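Local coordinates for SAM-dependent methyltransferase (Thiobacillus denitrificans, PDB 5EPE), which binds S-adenosyl-L-homocysteine and probably transfers a methyl group from S-adenosylmethionine to an unidentified substrate, at residues R204-A209 with E214-V219; S191-E196 with N233-L238. All coordinates share one frame; numbering follows the deposited sequence. Where two conformers were deposited one is given.

Interaction 1: R204-A209 with E214-V219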
loop_
_atom_site.group_PDB
_atom_site.type_symbol
_atom_site.label_atom_id
_atom_site.label_comp_id
_atom_site.label_asym_id
_atom_site.label_seq_id
_atom_site.Cartn_x
_atom_site.Cartn_y
_atom_site.Cartn_z
ATOM N N ARG A 204 23.119 14.730 -33.327
ATOM C CA ARG A 204 24.532 14.384 -33.271
ATOM C C ARG A 204 25.258 14.682 -34.567
ATOM O O ARG A 204 26.387 15.240 -34.544
ATOM C CB ARG A 204 24.748 12.895 -32.930
ATOM C CG ARG A 204 26.219 12.446 -32.888
ATOM C CD ARG A 204 27.044 13.278 -31.884
ATOM N NE ARG A 204 28.443 13.012 -32.081
ATOM C CZ ARG A 204 29.169 12.088 -31.454
ATOM N NH1 ARG A 204 28.708 11.331 -30.464
ATOM N NH2 ARG A 204 30.421 11.965 -31.805
ATOM N N ARG A 205 24.650 14.295 -35.687
ATOM C CA ARG A 205 25.215 14.602 -37.000
ATOM C C ARG A 205 25.297 16.105 -37.246
ATOM O O ARG A 205 26.246 16.593 -37.833
ATOM C CB ARG A 205 24.395 13.929 -38.088
ATOM C CG ARG A 205 24.664 12.429 -38.130
ATOM C CD ARG A 205 23.793 11.717 -39.133
ATOM N NE ARG A 205 24.218 10.334 -39.198
ATOM C CZ ARG A 205 23.727 9.435 -40.034
ATOM N NH1 ARG A 205 22.793 9.785 -40.878
ATOM N NH2 ARG A 205 24.185 8.178 -40.009
ATOM N N TRP A 206 24.302 16.847 -36.792
ATOM C CA TRP A 206 24.379 18.327 -36.867
ATOM C C TRP A 206 25.546 18.891 -36.044
ATOM O O TRP A 206 26.325 19.731 -36.512
ATOM C CB TRP A 206 23.054 18.957 -36.422
ATOM C CG TRP A 206 23.048 20.426 -36.579
ATOM C CD1 TRP A 206 22.704 21.132 -37.690
ATOM C CD2 TRP A 206 23.440 21.367 -35.586
ATOM N NE1 TRP A 206 22.833 22.492 -37.431
ATOM C CE2 TRP A 206 23.299 22.653 -36.146
ATOM C CE3 TRP A 206 23.897 21.249 -34.264
ATOM C CZ2 TRP A 206 23.571 23.812 -35.418
ATOM C CZ3 TRP A 206 24.177 22.429 -33.531
ATOM C CH2 TRP A 206 24.010 23.677 -34.114
ATOM N N LEU A 207 25.687 18.389 -34.843
ATOM C CA LEU A 207 26.725 18.825 -33.911
ATOM C C LEU A 207 28.143 18.564 -34.419
ATOM O O LEU A 207 29.021 19.463 -34.374
ATOM C CB LEU A 207 26.476 18.103 -32.609
ATOM C CG LEU A 207 26.926 18.692 -31.312
ATOM C CD1 LEU A 207 26.542 20.160 -31.094
ATOM C CD2 LEU A 207 26.246 17.826 -30.249
ATOM N N ASP A 208 28.337 17.378 -34.985
ATOM C CA ASP A 208 29.587 16.996 -35.622
ATOM C C ASP A 208 29.913 17.968 -36.724
ATOM O O ASP A 208 31.062 18.306 -36.892
ATOM C CB ASP A 208 29.488 15.601 -36.247
ATOM C CG ASP A 208 29.464 14.453 -35.205
ATOM O OD1 ASP A 208 29.684 14.726 -33.980
ATOM O OD2 ASP A 208 29.223 13.265 -35.620
ATOM N N ALA A 209 28.913 18.407 -37.484
ATOM C CA ALA A 209 29.141 19.360 -38.573
ATOM C C ALA A 209 29.238 20.830 -38.159
ATOM O O ALA A 209 29.775 21.645 -38.927
ATOM C CB ALA A 209 28.060 19.226 -39.624
ATOM N N GLU A 214 26.420 28.897 -32.640
ATOM C CA GLU A 214 25.899 29.503 -31.419
ATOM C C GLU A 214 24.985 28.545 -30.649
ATOM O O GLU A 214 24.954 28.617 -29.443
ATOM C CB GLU A 214 25.164 30.846 -31.699
ATOM C CG GLU A 214 23.839 30.751 -32.475
ATOM C CD GLU A 214 23.238 32.131 -32.815
ATOM O OE1 GLU A 214 23.956 32.968 -33.382
ATOM O OE2 GLU A 214 22.046 32.399 -32.525
ATOM N N LEU A 215 24.258 27.673 -31.345
ATOM C CA LEU A 215 23.442 26.628 -30.702
ATOM C C LEU A 215 24.145 25.283 -30.307
ATOM O O LEU A 215 23.485 24.416 -29.698
ATOM C CB LEU A 215 22.234 26.311 -31.603
ATOM C CG LEU A 215 21.169 27.392 -31.713
ATOM C CD1 LEU A 215 20.144 27.049 -32.784
ATOM C CD2 LEU A 215 20.460 27.577 -30.375
ATOM N N ALA A 216 25.430 25.094 -30.647
ATOM C CA ALA A 216 26.126 23.817 -30.386
ATOM C C ALA A 216 26.124 23.435 -28.891
ATOM O O ALA A 216 25.980 22.258 -28.544
ATOM C CB ALA A 216 27.559 23.831 -30.922
ATOM N N GLU A 217 26.295 24.430 -28.023
ATOM C CA GLU A 217 26.294 24.198 -26.590
ATOM C C GLU A 217 24.925 23.664 -26.120
ATOM O O GLU A 217 24.873 22.645 -25.454
ATOM C CB GLU A 217 26.665 25.484 -25.879
ATOM C CG GLU A 217 27.087 25.295 -24.437
ATOM C CD GLU A 217 27.748 26.545 -23.859
ATOM O OE1 GLU A 217 28.827 26.945 -24.373
ATOM O OE2 GLU A 217 27.186 27.134 -22.897
ATOM N N GLU A 218 23.837 24.319 -26.546
ATOM C CA GLU A 218 22.474 23.914 -26.217
ATOM C C GLU A 218 22.128 22.503 -26.737
ATOM O O GLU A 218 21.536 21.683 -26.010
ATOM C CB GLU A 218 21.460 24.953 -26.757
ATOM C CG GLU A 218 20.011 24.507 -26.721
ATOM N N VAL A 219 22.481 22.240 -27.992
ATOM C CA VAL A 219 22.230 20.960 -28.625
ATOM C C VAL A 219 22.996 19.813 -27.955
ATOM O O VAL A 219 22.459 18.703 -27.755
ATOM C CB VAL A 219 22.511 21.000 -30.154
ATOM C CG1 VAL A 219 22.465 19.598 -30.790
ATOM C CG2 VAL A 219 21.490 21.890 -30.835
#
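The benzo end of the Trp-206 indole reaches across to Leu-215, Ala-216 and Val-219 of segment 214-219. CZ3 does most of the touching: it lies 3.8 Å from CG2 of Val-219, and the CA of Ala-216 sits at the ring edge, near its plane, 4.0 Å from the same CZ3. The neighbouring CH2 abuts CB of Leu-215, whose side chain runs roughly perpendicular to that of the tryptophan. With CG of Trp-206 anti to the backbone N (chi1 -176°), the six-membered ring is brought against segment 214-219. The two segments form the closed end of an antiparallel helical hairpin, in which helix 189-209 turns back into helix 216-237 through a short connection. Leu-207 comes closest of all, its CD1 methyl resting 3.3 Å from the backbone O of Ala-216 in a plain van der Waals approach. The same CD1 lies 3.8 Å from CB of Ala-216 and 4.1 Å from CG1 of Val-219. The two methyls of Val-219 thus divide the work, CG2 against the indole and CG1 bridging Trp-206 and Leu-207. Replacing Trp-206 by an alanine is likely to leave Val-219 CG2, Leu-215 CB and Ile-9 without the ring they pack on, with Leu-207 the main remaining apolar contact from its helix. Ile-9, on helix 5-11, also packs on Leu-215, while Arg-204 turns aside to a salt bridge with Asp-180 of the second subunit.

Interaction 2: S191-E196 with N233-L238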
loop_
_atom_site.group_PDB
_atom_site.type_symbol
_atom_site.label_atom_id
_atom_site.label_comp_id
_atom_site.label_asym_id
_atom_site.label_seq_id
_atom_site.Cartn_x
_atom_site.Cartn_y
_atom_site.Cartn_z
ATOM N N SER A 191 5.966 4.047 -31.425
ATOM C CA SER A 191 5.814 5.221 -32.253
ATOM C C SER A 191 6.382 6.463 -31.592
ATOM O O SER A 191 6.964 7.308 -32.285
ATOM C CB SER A 191 4.373 5.337 -32.815
ATOM O OG SER A 191 3.488 5.649 -31.867
ATOM N N TRP A 192 6.285 6.560 -30.279
ATOM C CA TRP A 192 6.975 7.592 -29.548
ATOM C C TRP A 192 8.498 7.482 -29.740
ATOM O O TRP A 192 9.166 8.497 -29.904
ATOM C CB TRP A 192 6.657 7.531 -28.048
ATOM C CG TRP A 192 5.495 8.384 -27.591
ATOM C CD1 TRP A 192 4.274 7.966 -27.202
ATOM C CD2 TRP A 192 5.490 9.799 -27.473
ATOM N NE1 TRP A 192 3.475 9.030 -26.871
ATOM C CE2 TRP A 192 4.211 10.176 -27.022
ATOM C CE3 TRP A 192 6.444 10.789 -27.719
ATOM C CZ2 TRP A 192 3.884 11.490 -26.774
ATOM C CZ3 TRP A 192 6.107 12.089 -27.486
ATOM C CH2 TRP A 192 4.826 12.435 -27.058
ATOM N N ASP A 193 9.016 6.265 -29.701
ATOM C CA ASP A 193 10.467 6.044 -29.913
ATOM C C ASP A 193 10.902 6.588 -31.246
ATOM O O ASP A 193 11.959 7.230 -31.336
ATOM C CB ASP A 193 10.842 4.558 -29.859
ATOM C CG ASP A 193 10.779 3.960 -28.484
ATOM O OD1 ASP A 193 10.613 4.663 -27.454
ATOM O OD2 ASP A 193 10.753 2.697 -28.375
ATOM N N ARG A 194 10.089 6.328 -32.299
ATOM C CA ARG A 194 10.397 6.847 -33.649
ATOM C C ARG A 194 10.506 8.348 -33.714
ATOM O O ARG A 194 11.463 8.871 -34.329
ATOM C CB ARG A 194 9.410 6.408 -34.755
ATOM C CG ARG A 194 9.319 4.912 -35.033
ATOM C CD ARG A 194 10.546 4.340 -35.719
ATOM N NE ARG A 194 11.554 4.113 -34.675
ATOM C CZ ARG A 194 12.765 4.679 -34.599
ATOM N NH1 ARG A 194 13.520 4.411 -33.522
ATOM N NH2 ARG A 194 13.212 5.547 -35.523
ATOM N N TYR A 195 9.551 9.037 -33.109
ATOM C CA TYR A 195 9.557 10.470 -33.053
ATOM C C TYR A 195 10.764 11.056 -32.243
ATOM O O TYR A 195 11.462 11.965 -32.735
ATOM C CB TYR A 195 8.217 10.982 -32.501
ATOM C CG TYR A 195 8.194 12.443 -32.265
ATOM C CD1 TYR A 195 8.388 13.322 -33.331
ATOM C CD2 TYR A 195 8.053 12.951 -30.990
ATOM C CE1 TYR A 195 8.403 14.659 -33.144
ATOM C CE2 TYR A 195 8.085 14.289 -30.777
ATOM C CZ TYR A 195 8.266 15.128 -31.865
ATOM O OH TYR A 195 8.333 16.458 -31.669
ATOM N N GLU A 196 11.011 10.539 -31.036
ATOM C CA GLU A 196 12.018 11.074 -30.153
ATOM C C GLU A 196 13.417 10.634 -30.518
ATOM O O GLU A 196 14.324 11.471 -30.631
ATOM C CB GLU A 196 11.707 10.740 -28.689
ATOM C CG GLU A 196 10.431 11.438 -28.207
ATOM C CD GLU A 196 10.528 12.966 -28.070
ATOM O OE1 GLU A 196 11.602 13.583 -28.317
ATOM O OE2 GLU A 196 9.482 13.551 -27.698
ATOM N N ASN A 233 10.244 9.794 -18.300
ATOM C CA ASN A 233 9.035 10.634 -18.269
ATOM C C ASN A 233 8.090 10.279 -19.438
ATOM O O ASN A 233 7.136 9.545 -19.264
ATOM C CB ASN A 233 9.465 12.108 -18.242
ATOM C CG ASN A 233 10.320 12.413 -17.010
ATOM O OD1 ASN A 233 9.835 12.327 -15.913
ATOM N ND2 ASN A 233 11.578 12.627 -17.186
ATOM N N THR A 234 8.413 10.664 -20.639
ATOM C CA THR A 234 7.485 10.560 -21.723
ATOM C C THR A 234 7.069 9.125 -21.985
ATOM O O THR A 234 5.856 8.861 -22.181
ATOM C CB THR A 234 8.129 11.166 -22.961
ATOM O OG1 THR A 234 8.541 12.494 -22.607
ATOM C CG2 THR A 234 7.227 11.200 -24.172
ATOM N N ARG A 235 8.043 8.208 -22.112
ATOM C CA ARG A 235 7.731 6.886 -22.662
ATOM C C ARG A 235 6.670 6.147 -21.856
ATOM O O ARG A 235 5.842 5.455 -22.402
ATOM C CB ARG A 235 9.009 6.058 -22.798
ATOM C CG ARG A 235 8.857 4.870 -23.700
ATOM C CD ARG A 235 10.168 4.127 -23.893
ATOM N NE ARG A 235 10.068 3.239 -25.044
ATOM C CZ ARG A 235 9.577 2.004 -25.018
ATOM N NH1 ARG A 235 9.251 1.436 -23.905
ATOM N NH2 ARG A 235 9.429 1.310 -26.188
ATOM N N GLU A 236 6.694 6.284 -20.541
ATOM C CA GLU A 236 5.768 5.631 -19.663
ATOM C C GLU A 236 4.470 6.404 -19.412
ATOM O O GLU A 236 3.445 5.814 -19.255
ATOM C CB GLU A 236 6.501 5.362 -18.328
ATOM C CG GLU A 236 7.559 4.209 -18.467
ATOM C CD GLU A 236 6.875 2.885 -18.825
ATOM O OE1 GLU A 236 5.846 2.579 -18.180
ATOM O OE2 GLU A 236 7.254 2.174 -19.792
ATOM N N TYR A 237 4.539 7.728 -19.401
ATOM C CA TYR A 237 3.430 8.557 -18.940
ATOM C C TYR A 237 2.641 9.297 -20.018
ATOM O O TYR A 237 1.449 9.576 -19.790
ATOM C CB TYR A 237 3.980 9.593 -17.945
ATOM C CG TYR A 237 4.443 8.957 -16.705
ATOM C CD1 TYR A 237 3.533 8.543 -15.722
ATOM C CD2 TYR A 237 5.821 8.741 -16.487
ATOM C CE1 TYR A 237 3.959 7.925 -14.553
ATOM C CE2 TYR A 237 6.268 8.103 -15.340
ATOM C CZ TYR A 237 5.341 7.726 -14.376
ATOM O OH TYR A 237 5.788 7.152 -13.234
ATOM N N LEU A 238 3.281 9.621 -21.144
ATOM C CA LEU A 238 2.624 10.493 -22.093
ATOM C C LEU A 238 1.983 9.702 -23.230
ATOM O O LEU A 238 2.674 8.976 -23.956
ATOM C CB LEU A 238 3.537 11.595 -22.637
ATOM C CG LEU A 238 2.842 12.837 -23.296
ATOM C CD1 LEU A 238 1.862 13.595 -22.383
ATOM C CD2 LEU A 238 3.902 13.851 -23.822
HETATM O O HOH W 1 9.247 13.675 -25.090
#
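Thr-234 sets its CG2 methyl over one face of the Trp-192 indole, joining the two long helices of an antiparallel hairpin, 189-209 and 216-237, near its open end, where the second helix gives way to strand 238-247 of the Rossmann-like methyltransferase sheet. The methyl lies 3.7 Å from the centroid of the six-membered ring and 16° off its normal, a CH-pi contact; the two side chains cross at about a right angle. Leu-238, the first residue beyond the helix, packs on the same side of the ring as Thr-234, displaced toward its CZ2-CH2 rim, with CD2 3.7 Å from CH2. Leu-238 also packs on Pro-141 and Trp-143 of strand 134-143, so the tryptophan is linked through it to the central sheet. The Trp-192 side chain lies about 7 Å from that of Asn-18, an S-adenosyl-L-homocysteine-binding residue, so this end of the hairpin stands near the cofactor site without touching the ligand.

Beside this apolar patch, Asp-193 and Arg-235 form a bidentate salt bridge. The arginine presents its NE side: NE binds OD1 at 2.9 Å and NH2 binds OD2 at the same distance, both bonds nearly straight. OD1 offers its syn lone pair, and the carboxylate and guanidinium planes are 23° apart, nearly coplanar. An extended arginine chain, with CG anti to the backbone N (chi1 -163°), carries the guanidinium across to the carboxylate. Tyr-230 OH makes a further hydrogen bond to OD1, which together with the two arginine bonds probably fixes the carboxylate's rotation, and Leu-186 of the second subunit packs on Arg-235.

The other branch of Thr-234 is polar: OG1 is hydrogen-bonded to NH2 of Arg-229 and to a water, which donates to OE2 of Glu-196 at 2.6 Å.

Overall arrangement
From the N terminus, helices 5-11 and 22-31 precede the alternating strands and helices of the core; strand 179-186 then leads into helix 189-209. The first turns of that helix supply one side of interaction 2 and its last turns one side of interaction 1. Interaction 1 closes at once, across the short connection to helix 216-237; interaction 2 closes only at the far end of that helix, so the smaller loop lies wholly within the larger and the two do not cross. The chain ends in strand 238-247, between 134-143 and 179-186 in the sheet. Interaction 1 ties the hairpin's tip beside helix 5-11, interaction 2 its base beside the sheet, and both adjoin the second subunit.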